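Cell division GTPase FtsZ, diverged (Clostridium botulinum C, PDB 3V3T) is a diverged member of the tubulin/FtsZ family, joining a Rossmann-like GTPase-family domain to a C-terminal domain of the TubZ type. Local coordinates at residues 180-185 with 213-218; 185-190 with 201-206; 245-250 with 270-275. The protein carries 1 engineered substitution. One frame throughout, in Å; residues are numbered along the deposited sequence.

Interaction 1: residues 180-185 with 213-218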
loop_
_atom_site.group_PDB
_atom_site.type_symbol
_atom_site.label_atom_id
_atom_site.label_comp_id
_atom_site.label_asym_id
_atom_site.label_seq_id
_atom_site.Cartn_x
_atom_site.Cartn_y
_atom_site.Cartn_z
ATOM N N ALA A 180 -3.392 -5.150 6.696
ATOM C CA ALA A 180 -4.368 -4.397 7.459
ATOM C C ALA A 180 -3.852 -4.186 8.878
ATOM O O ALA A 180 -3.925 -3.079 9.424
ATOM C CB ALA A 180 -5.695 -5.108 7.466
ATOM N N THR A 181 -3.299 -5.239 9.466
ATOM C CA THR A 181 -2.775 -5.137 10.823
ATOM C C THR A 181 -1.604 -4.159 10.877
ATOM O O THR A 181 -1.553 -3.283 11.747
ATOM C CB THR A 181 -2.375 -6.515 11.378
ATOM O OG1 THR A 181 -3.529 -7.357 11.391
ATOM C CG2 THR A 181 -1.831 -6.405 12.804
ATOM N N LEU A 182 -0.673 -4.283 9.937
ATOM C CA LEU A 182 0.510 -3.429 9.968
ATOM C C LEU A 182 0.123 -1.969 9.764
ATOM O O LEU A 182 0.625 -1.078 10.441
ATOM C CB LEU A 182 1.533 -3.866 8.927
ATOM C CG LEU A 182 2.227 -5.203 9.194
ATOM C CD1 LEU A 182 3.062 -5.601 7.992
ATOM C CD2 LEU A 182 3.095 -5.107 10.432
ATOM N N PHE A 183 -0.781 -1.719 8.837
ATOM C CA PHE A 183 -1.164 -0.347 8.564
ATOM C C PHE A 183 -1.914 0.278 9.736
ATOM O O PHE A 183 -1.644 1.407 10.134
ATOM C CB PHE A 183 -2.013 -0.267 7.299
ATOM C CG PHE A 183 -2.265 1.123 6.857
ATOM C CD1 PHE A 183 -1.310 1.807 6.119
ATOM C CD2 PHE A 183 -3.456 1.760 7.172
ATOM C CE1 PHE A 183 -1.551 3.118 5.696
ATOM C CE2 PHE A 183 -3.693 3.054 6.753
ATOM C CZ PHE A 183 -2.731 3.730 6.011
ATOM N N ASN A 184 -2.865 -0.460 10.284
ATOM C CA ASN A 184 -3.593 0.020 11.440
ATOM C C ASN A 184 -2.687 0.197 12.670
ATOM O O ASN A 184 -2.840 1.158 13.431
ATOM C CB ASN A 184 -4.785 -0.892 11.741
ATOM C CG ASN A 184 -5.693 -0.321 12.797
ATOM O OD1 ASN A 184 -6.310 0.732 12.604
ATOM N ND2 ASN A 184 -5.780 -1.007 13.929
ATOM N N ASP A 185 -1.733 -0.713 12.860
ATOM C CA ASP A 185 -0.760 -0.561 13.948
ATOM C C ASP A 185 0.053 0.706 13.736
ATOM O O ASP A 185 0.300 1.462 14.672
ATOM C CB ASP A 185 0.180 -1.761 14.024
ATOM C CG ASP A 185 -0.494 -2.986 14.593
ATOM O OD1 ASP A 185 -1.598 -2.852 15.168
ATOM O OD2 ASP A 185 0.083 -4.080 14.463
ATOM N N ASN A 213 6.966 3.084 1.051
ATOM C CA ASN A 213 6.862 2.925 2.475
ATOM C C ASN A 213 6.866 1.423 2.825
ATOM O O ASN A 213 6.313 0.594 2.102
ATOM C CB ASN A 213 5.614 3.673 2.983
ATOM C CG ASN A 213 5.716 5.210 2.797
ATOM O OD1 ASN A 213 6.624 5.730 2.122
ATOM N ND2 ASN A 213 4.768 5.935 3.396
ATOM N N VAL A 214 7.554 1.071 3.911
ATOM C CA VAL A 214 7.558 -0.314 4.388
ATOM C C VAL A 214 7.299 -0.312 5.913
ATOM O O VAL A 214 7.860 0.504 6.645
ATOM C CB VAL A 214 8.882 -1.049 4.038
ATOM C CG1 VAL A 214 9.027 -2.336 4.844
ATOM C CG2 VAL A 214 8.927 -1.363 2.555
ATOM N N ILE A 215 6.419 -1.197 6.378
ATOM C CA ILE A 215 6.086 -1.284 7.798
ATOM C C ILE A 215 6.590 -2.621 8.320
ATOM O O ILE A 215 6.287 -3.658 7.735
ATOM C CB ILE A 215 4.546 -1.207 8.023
ATOM C CG1 ILE A 215 3.964 0.048 7.370
ATOM C CG2 ILE A 215 4.206 -1.269 9.515
ATOM C CD1 ILE A 215 2.451 0.125 7.415
ATOM N N LEU A 216 7.360 -2.599 9.406
ATOM C CA LEU A 216 7.896 -3.829 10.000
ATOM C C LEU A 216 7.515 -3.972 11.459
ATOM O O LEU A 216 7.577 -3.012 12.215
ATOM C CB LEU A 216 9.421 -3.850 9.921
ATOM C CG LEU A 216 10.040 -3.705 8.525
ATOM C CD1 LEU A 216 11.543 -3.437 8.635
ATOM C CD2 LEU A 216 9.769 -4.949 7.691
ATOM N N GLU A 217 7.136 -5.179 11.859
ATOM C CA GLU A 217 7.027 -5.491 13.273
ATOM C C GLU A 217 7.988 -6.623 13.661
ATOM O O GLU A 217 8.184 -7.579 12.911
ATOM C CB GLU A 217 5.576 -5.779 13.661
ATOM C CG GLU A 217 4.706 -4.518 13.633
ATOM C CD GLU A 217 3.257 -4.770 13.996
ATOM O OE1 GLU A 217 2.912 -5.909 14.352
ATOM O OE2 GLU A 217 2.451 -3.819 13.928
ATOM N N PHE A 218 8.603 -6.497 14.830
ATOM C CA PHE A 218 9.620 -7.447 15.242
ATOM C C PHE A 218 9.467 -7.905 16.680
ATOM O O PHE A 218 8.822 -7.239 17.496
ATOM C CB PHE A 218 11.023 -6.888 15.011
ATOM C CG PHE A 218 11.351 -5.686 15.847
ATOM C CD1 PHE A 218 12.064 -5.822 17.031
ATOM C CD2 PHE A 218 10.979 -4.412 15.432
ATOM C CE1 PHE A 218 12.386 -4.707 17.804
ATOM C CE2 PHE A 218 11.294 -3.296 16.184
ATOM C CZ PHE A 218 12.003 -3.442 17.378
#
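Leu182 lies against Ile215 and Glu217, the two residues of 213-218 that face the helix. Its CB packs on Ile215 CG2 at 3.8 Å, and its CD2 reaches the aliphatic stem of Glu217, 3.6 Å from CG and equally close to the carboxylate carbon. The Leu182 and Glu217 side chains run antiparallel, the leucine methyl resting on the CG and CD of the glutamate. The CG1 branch of Ile215 runs toward the helix backbone, where CD1 sits 3.7 Å from Leu182 O and 3.8 Å from Phe183 CA, with the Phe183 ring more loosely beside it.

The polar end of the contact lies one helical turn on. Asp185 has CG anti to its carbonyl carbon (chi1 -74°), which leaves CG 3.1 Å from Glu217 OE2. Asp185 OD2 meets the same OE2 at 2.4 Å. The two carboxylates are nearly coplanar, 17° apart. A separation this short suggests that one acid group holds a proton, but its exact value is doubtful. Lys279 makes a salt bridge with Asp185 OD2 and a long, weak ion pair with Glu217 OE1, so a positive charge lies near both acids, more closely at Asp185, and would ease any like-charge repulsion that remains.

Further out, Ile281 of the neighbouring strand touches Asp185, Ile215 and Glu217. On other sides of the helix, Asn184 OD1 accepts hydrogen bonds from Tyr30 and Lys4, and Ala180 packs on helix 14-26. The axes of the two short segments pass 8.6 Å apart at 95°, so the helix lies almost squarely across the strand and offers it little more than one turn. This is consistent with the core helix of the tubulin/FtsZ fold, conventionally H7, which runs between the two domains and here lies over strand 211-217 of the C-terminal part.

Interaction 2: residues 185-190 with 201-206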
loop_
_atom_site.group_PDB
_atom_site.type_symbol
_atom_site.label_atom_id
_atom_site.label_comp_id
_atom_site.label_asym_id
_atom_site.label_seq_id
_atom_site.Cartn_x
_atom_site.Cartn_y
_atom_site.Cartn_z
ATOM N N ASP A 185 -1.733 -0.713 12.860
ATOM C CA ASP A 185 -0.760 -0.561 13.948
ATOM C C ASP A 185 0.053 0.706 13.736
ATOM O O ASP A 185 0.300 1.462 14.672
ATOM C CB ASP A 185 0.180 -1.761 14.024
ATOM C CG ASP A 185 -0.494 -2.986 14.593
ATOM O OD1 ASP A 185 -1.598 -2.852 15.168
ATOM O OD2 ASP A 185 0.083 -4.080 14.463
ATOM N N PHE A 186 0.453 0.933 12.488
ATOM C CA PHE A 186 1.157 2.149 12.106
ATOM C C PHE A 186 0.361 3.403 12.516
ATOM O O PHE A 186 0.869 4.268 13.227
ATOM C CB PHE A 186 1.472 2.081 10.604
ATOM C CG PHE A 186 1.763 3.397 9.968
ATOM C CD1 PHE A 186 2.509 4.351 10.620
ATOM C CD2 PHE A 186 1.303 3.665 8.686
ATOM C CE1 PHE A 186 2.774 5.558 10.012
ATOM C CE2 PHE A 186 1.575 4.863 8.074
ATOM C CZ PHE A 186 2.310 5.812 8.737
ATOM N N MET A 187 -0.905 3.471 12.121
ATOM C CA MET A 187 -1.769 4.575 12.532
ATOM C C MET A 187 -1.981 4.686 14.048
ATOM O O MET A 187 -2.357 5.744 14.543
ATOM C CB MET A 187 -3.125 4.462 11.837
ATOM C CG MET A 187 -3.048 4.532 10.326
ATOM S SD MET A 187 -2.460 6.150 9.767
ATOM C CE MET A 187 -0.692 5.971 9.882
ATOM N N ASN A 188 -1.764 3.606 14.793
ATOM C CA ASN A 188 -1.965 3.667 16.249
ATOM C C ASN A 188 -0.741 4.079 17.077
ATOM O O ASN A 188 -0.785 4.013 18.304
ATOM C CB ASN A 188 -2.482 2.330 16.791
ATOM C CG ASN A 188 -3.922 2.064 16.424
ATOM O OD1 ASN A 188 -4.706 2.988 16.181
ATOM N ND2 ASN A 188 -4.289 0.790 16.401
ATOM N N MET A 189 0.348 4.483 16.425
ATOM C CA MET A 189 1.574 4.828 17.139
ATOM C C MET A 189 1.411 6.082 17.987
ATOM O O MET A 189 2.274 6.399 18.810
ATOM C CB MET A 189 2.746 5.007 16.173
ATOM C CG MET A 189 3.223 3.724 15.536
ATOM S SD MET A 189 4.383 4.047 14.204
ATOM C CE MET A 189 5.897 4.296 15.120
ATOM N N SER A 190 0.307 6.796 17.787
ATOM C CA SER A 190 0.046 8.002 18.573
ATOM C C SER A 190 -0.715 7.729 19.870
ATOM O O SER A 190 -0.844 8.627 20.703
ATOM C CB SER A 190 -0.687 9.062 17.742
ATOM O OG SER A 190 -1.737 8.482 16.986
ATOM N N ASP A 201 1.133 14.420 14.270
ATOM C CA ASP A 201 1.691 15.224 13.186
ATOM C C ASP A 201 2.817 14.460 12.501
ATOM O O ASP A 201 3.018 14.577 11.293
ATOM C CB ASP A 201 2.224 16.552 13.725
ATOM C CG ASP A 201 1.145 17.376 14.401
ATOM O OD1 ASP A 201 -0.018 17.303 13.947
ATOM O OD2 ASP A 201 1.460 18.088 15.384
ATOM N N GLU A 202 3.553 13.675 13.281
ATOM C CA GLU A 202 4.642 12.881 12.741
ATOM C C GLU A 202 4.085 11.717 11.938
ATOM O O GLU A 202 4.624 11.362 10.889
ATOM C CB GLU A 202 5.595 12.418 13.859
ATOM C CG GLU A 202 6.393 13.588 14.463
ATOM C CD GLU A 202 7.024 13.285 15.825
ATOM O OE1 GLU A 202 6.619 12.295 16.472
ATOM O OE2 GLU A 202 7.929 14.047 16.245
ATOM N N ILE A 203 2.998 11.133 12.432
ATOM C CA ILE A 203 2.307 10.074 11.712
ATOM C C ILE A 203 1.826 10.633 10.388
ATOM O O ILE A 203 1.986 10.004 9.338
ATOM C CB ILE A 203 1.131 9.534 12.528
ATOM C CG1 ILE A 203 1.634 8.515 13.554
ATOM C CG2 ILE A 203 0.114 8.880 11.636
ATOM C CD1 ILE A 203 0.635 8.214 14.647
ATOM N N SER A 204 1.262 11.833 10.435
ATOM C CA SER A 204 0.881 12.545 9.215
ATOM C C SER A 204 2.076 12.681 8.257
ATOM O O SER A 204 1.977 12.339 7.076
ATOM C CB SER A 204 0.298 13.922 9.558
ATOM O OG SER A 204 0.098 14.696 8.390
ATOM N N LYS A 205 3.204 13.168 8.766
ATOM C CA LYS A 205 4.408 13.311 7.939
ATOM C C LYS A 205 4.879 11.994 7.317
ATOM O O LYS A 205 5.348 11.970 6.181
ATOM C CB LYS A 205 5.543 13.974 8.732
ATOM C CG LYS A 205 5.479 15.497 8.686
ATOM C CD LYS A 205 6.202 16.150 9.839
ATOM C CE LYS A 205 6.016 17.669 9.783
ATOM N NZ LYS A 205 6.622 18.374 10.961
ATOM N N LEU A 206 4.774 10.899 8.063
ATOM C CA LEU A 206 5.139 9.600 7.514
ATOM C C LEU A 206 4.158 9.192 6.399
ATOM O O LEU A 206 4.559 8.606 5.403
ATOM C CB LEU A 206 5.182 8.535 8.612
ATOM C CG LEU A 206 6.328 8.628 9.623
ATOM C CD1 LEU A 206 5.972 7.926 10.929
ATOM C CD2 LEU A 206 7.654 8.100 9.058
#
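Ile203, on helix 200-208, packs on Met187, Met189 and Ser190 at the end of helix 172-187 and the turn after it, and it buries more surface than any other residue here. At CB the side chain forks. The CG2 branch, anti to the backbone N, meets the methyl CE of Met187 at 3.5 Å, with the sulfur SD slightly further off. In Met187 a chi3 of 84° turns CE so that it also lies over the centre of the Phe186 ring. The other branch of Ile203 runs through CG1 to the tip, CD1, which settles into the turn: 3.3 Å from Ser190 OG, 3.5 Å from Ser190 N, and 4.1 Å from Met189 CB.

One turn along, Leu206 extends the contact. Its CB lies 4.0 Å from Phe186 CZ, and its CD1 touches the neighbouring ring carbon CE1. Val198 packs on both Met189 and Ile203 from the intervening loop.

No polar bond joins the two segments. Methyl groups, thioether and ring hold the helix end and helix 200-208 together by dispersion and shape, and the Ser190 hydroxyl meets only a methyl group from the opposing helix.

Interaction 3: residues 245-250 with 270-275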
loop_
_atom_site.group_PDB
_atom_site.type_symbol
_atom_site.label_atom_id
_atom_site.label_comp_id
_atom_site.label_asym_id
_atom_site.label_seq_id
_atom_site.Cartn_x
_atom_site.Cartn_y
_atom_site.Cartn_z
ATOM N N CYS A 245 16.300 5.634 3.639
ATOM C CA CYS A 245 14.928 6.095 3.542
ATOM C C CYS A 245 14.888 7.560 3.931
ATOM O O CYS A 245 15.912 8.160 4.239
ATOM C CB CYS A 245 13.983 5.265 4.413
ATOM S SG CYS A 245 14.389 5.266 6.143
ATOM N N GLU A 246 13.700 8.139 3.918
ATOM C CA GLU A 246 13.570 9.564 4.175
ATOM C C GLU A 246 13.196 9.807 5.642
ATOM O O GLU A 246 14.005 10.308 6.415
ATOM C CB GLU A 246 12.540 10.162 3.204
ATOM C CG GLU A 246 13.000 11.423 2.483
ATOM C CD GLU A 246 14.330 11.263 1.761
ATOM O OE1 GLU A 246 14.618 10.165 1.250
ATOM O OE2 GLU A 246 15.088 12.246 1.704
ATOM N N PHE A 247 11.973 9.460 6.025
ATOM C CA PHE A 247 11.567 9.551 7.424
ATOM C C PHE A 247 11.335 8.144 7.964
ATOM O O PHE A 247 10.754 7.303 7.282
ATOM C CB PHE A 247 10.272 10.338 7.587
ATOM C CG PHE A 247 10.362 11.771 7.162
ATOM C CD1 PHE A 247 11.585 12.392 7.005
ATOM C CD2 PHE A 247 9.209 12.504 6.933
ATOM C CE1 PHE A 247 11.662 13.720 6.626
ATOM C CE2 PHE A 247 9.279 13.828 6.555
ATOM C CZ PHE A 247 10.507 14.439 6.402
ATOM N N MET A 248 11.800 7.900 9.186
ATOM C CA MET A 248 11.573 6.631 9.849
ATOM C C MET A 248 10.798 6.832 11.141
ATOM O O MET A 248 11.071 7.758 11.897
ATOM C CB MET A 248 12.905 5.944 10.130
ATOM C CG MET A 248 12.777 4.617 10.818
ATOM S SD MET A 248 14.398 3.837 11.061
ATOM C CE MET A 248 14.811 3.391 9.392
ATOM N N GLY A 249 9.797 5.988 11.369
ATOM C CA GLY A 249 9.047 6.023 12.610
ATOM C C GLY A 249 9.316 4.777 13.427
ATOM O O GLY A 249 9.284 3.661 12.902
ATOM N N ILE A 250 9.594 4.962 14.713
ATOM C CA ILE A 250 9.941 3.848 15.583
ATOM C C ILE A 250 9.111 3.895 16.856
ATOM O O ILE A 250 9.206 4.844 17.624
ATOM C CB ILE A 250 11.438 3.891 15.959
ATOM C CG1 ILE A 250 12.308 3.727 14.711
ATOM C CG2 ILE A 250 11.784 2.811 16.985
ATOM C CD1 ILE A 250 13.765 4.024 14.959
ATOM N N ARG A 270 15.639 11.622 8.838
ATOM C CA ARG A 270 14.904 12.066 10.010
ATOM C C ARG A 270 14.138 10.936 10.680
ATOM O O ARG A 270 13.475 10.129 10.014
ATOM C CB ARG A 270 13.915 13.157 9.629
ATOM C CG ARG A 270 13.086 13.603 10.798
ATOM C CD ARG A 270 12.909 15.079 10.755
ATOM N NE ARG A 270 12.291 15.508 9.506
ATOM C CZ ARG A 270 12.263 16.774 9.104
ATOM N NH1 ARG A 270 12.827 17.712 9.860
ATOM N NH2 ARG A 270 11.683 17.109 7.959
ATOM N N THR A 271 14.196 10.911 12.004
ATOM C CA THR A 271 13.537 9.864 12.778
ATOM C C THR A 271 12.577 10.461 13.806
ATOM O O THR A 271 12.886 11.470 14.432
ATOM C CB THR A 271 14.576 9.006 13.530
ATOM O OG1 THR A 271 15.476 8.416 12.586
ATOM C CG2 THR A 271 13.887 7.913 14.310
ATOM N N PHE A 272 11.410 9.840 13.955
ATOM C CA PHE A 272 10.507 10.128 15.059
ATOM C C PHE A 272 10.452 8.860 15.899
ATOM O O PHE A 272 10.089 7.796 15.391
ATOM C CB PHE A 272 9.088 10.458 14.564
ATOM C CG PHE A 272 9.045 11.326 13.335
ATOM C CD1 PHE A 272 9.502 12.622 13.368
ATOM C CD2 PHE A 272 8.532 10.842 12.152
ATOM C CE1 PHE A 272 9.461 13.413 12.241
ATOM C CE2 PHE A 272 8.486 11.627 11.022
ATOM C CZ PHE A 272 8.952 12.919 11.068
ATOM N N LYS A 273 10.813 8.964 17.174
ATOM C CA LYS A 273 10.800 7.803 18.060
ATOM C C LYS A 273 9.764 7.946 19.171
ATOM O O LYS A 273 9.467 9.058 19.643
ATOM C CB LYS A 273 12.182 7.547 18.674
ATOM C CG LYS A 273 12.215 6.335 19.610
ATOM C CD LYS A 273 13.540 6.183 20.351
ATOM C CE LYS A 273 13.489 4.982 21.309
ATOM N NZ LYS A 273 14.794 4.648 21.956
ATOM N N GLY A 274 9.219 6.807 19.587
ATOM C CA GLY A 274 8.249 6.785 20.656
ATOM C C GLY A 274 8.113 5.407 21.259
ATOM O O GLY A 274 8.836 4.478 20.893
ATOM N N TYR A 275 7.171 5.277 22.187
ATOM C CA TYR A 275 6.911 4.005 22.841
ATOM C C TYR A 275 5.433 3.646 22.786
ATOM O O TYR A 275 4.577 4.503 22.567
ATOM C CB TYR A 275 7.412 4.049 24.289
ATOM C CG TYR A 275 8.882 4.385 24.365
ATOM C CD1 TYR A 275 9.853 3.396 24.223
ATOM C CD2 TYR A 275 9.302 5.697 24.543
ATOM C CE1 TYR A 275 11.206 3.705 24.269
ATOM C CE2 TYR A 275 10.649 6.017 24.595
ATOM C CZ TYR A 275 11.598 5.018 24.456
ATOM O OH TYR A 275 12.933 5.346 24.514
#
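Five backbone hydrogen bonds zip strand 247-252 to strand 270-275 in parallel. Arg270 N opens the ladder with a bent bond to Glu246 O (3.2 Å, 139° at the hydrogen). Three straighter ones follow: Met248 N to Arg270 O (2.9 Å), Phe272 N to Met248 O (2.9 Å), Ile250 N to Phe272 O (3.0 Å). Gly274 N closes it on Ile250 O, short (2.8 Å) but bent again (144°). Between these, CA-H groups, such as that of Thr271 toward Met248 O, make supplementary contacts.

On one face, the Phe247 and Arg270 side chains run alongside in the same direction. The Arg270 chain bends at chi2 and chi3, and Phe247 CZ stands at the guanidinium edge, 3.3 Å from NH2. Phe272 turns its edge to the face of Phe247 in an offset T-shaped pair, centroids 5.7 Å apart and planes at 69°. Leu206 of helix 200-208 packs on both rings. On the other face, Ile250 CD1 meets Thr271 CG2 at 3.9 Å, with helix 258-265 covering that side.

A classic beta bulge at Glu246 and Phe247, opposite Thr285, interrupts the pairing with strand 281-287. Strand, helix 258-265 and strand form a beta-alpha-beta crossover, 270-275 being outermost in the C-terminal part of this tubulin-like fold.

Of the elements in these contacts, helix 172-187 comes first along the chain and serves two of them in turn, with Asp185 common to both. Interaction 2 closes the shorter loop, bringing helix 200-208 back onto the end of that helix, and it is nested inside the longer loop that interaction 1 closes with strand 211-217. Interaction 3 follows in series and closes the strand-helix-strand unit at the sheet margin. Interaction 2 sits between the others: Phe186 CB packs on Ile215 CD1, while Met189, Glu202 and Leu206 pack on residues of interaction 3. Interactions 1 and 2 tie the long helix to strand 211-217 and helix 200-208; interaction 3 joins two strands at the sheet edge.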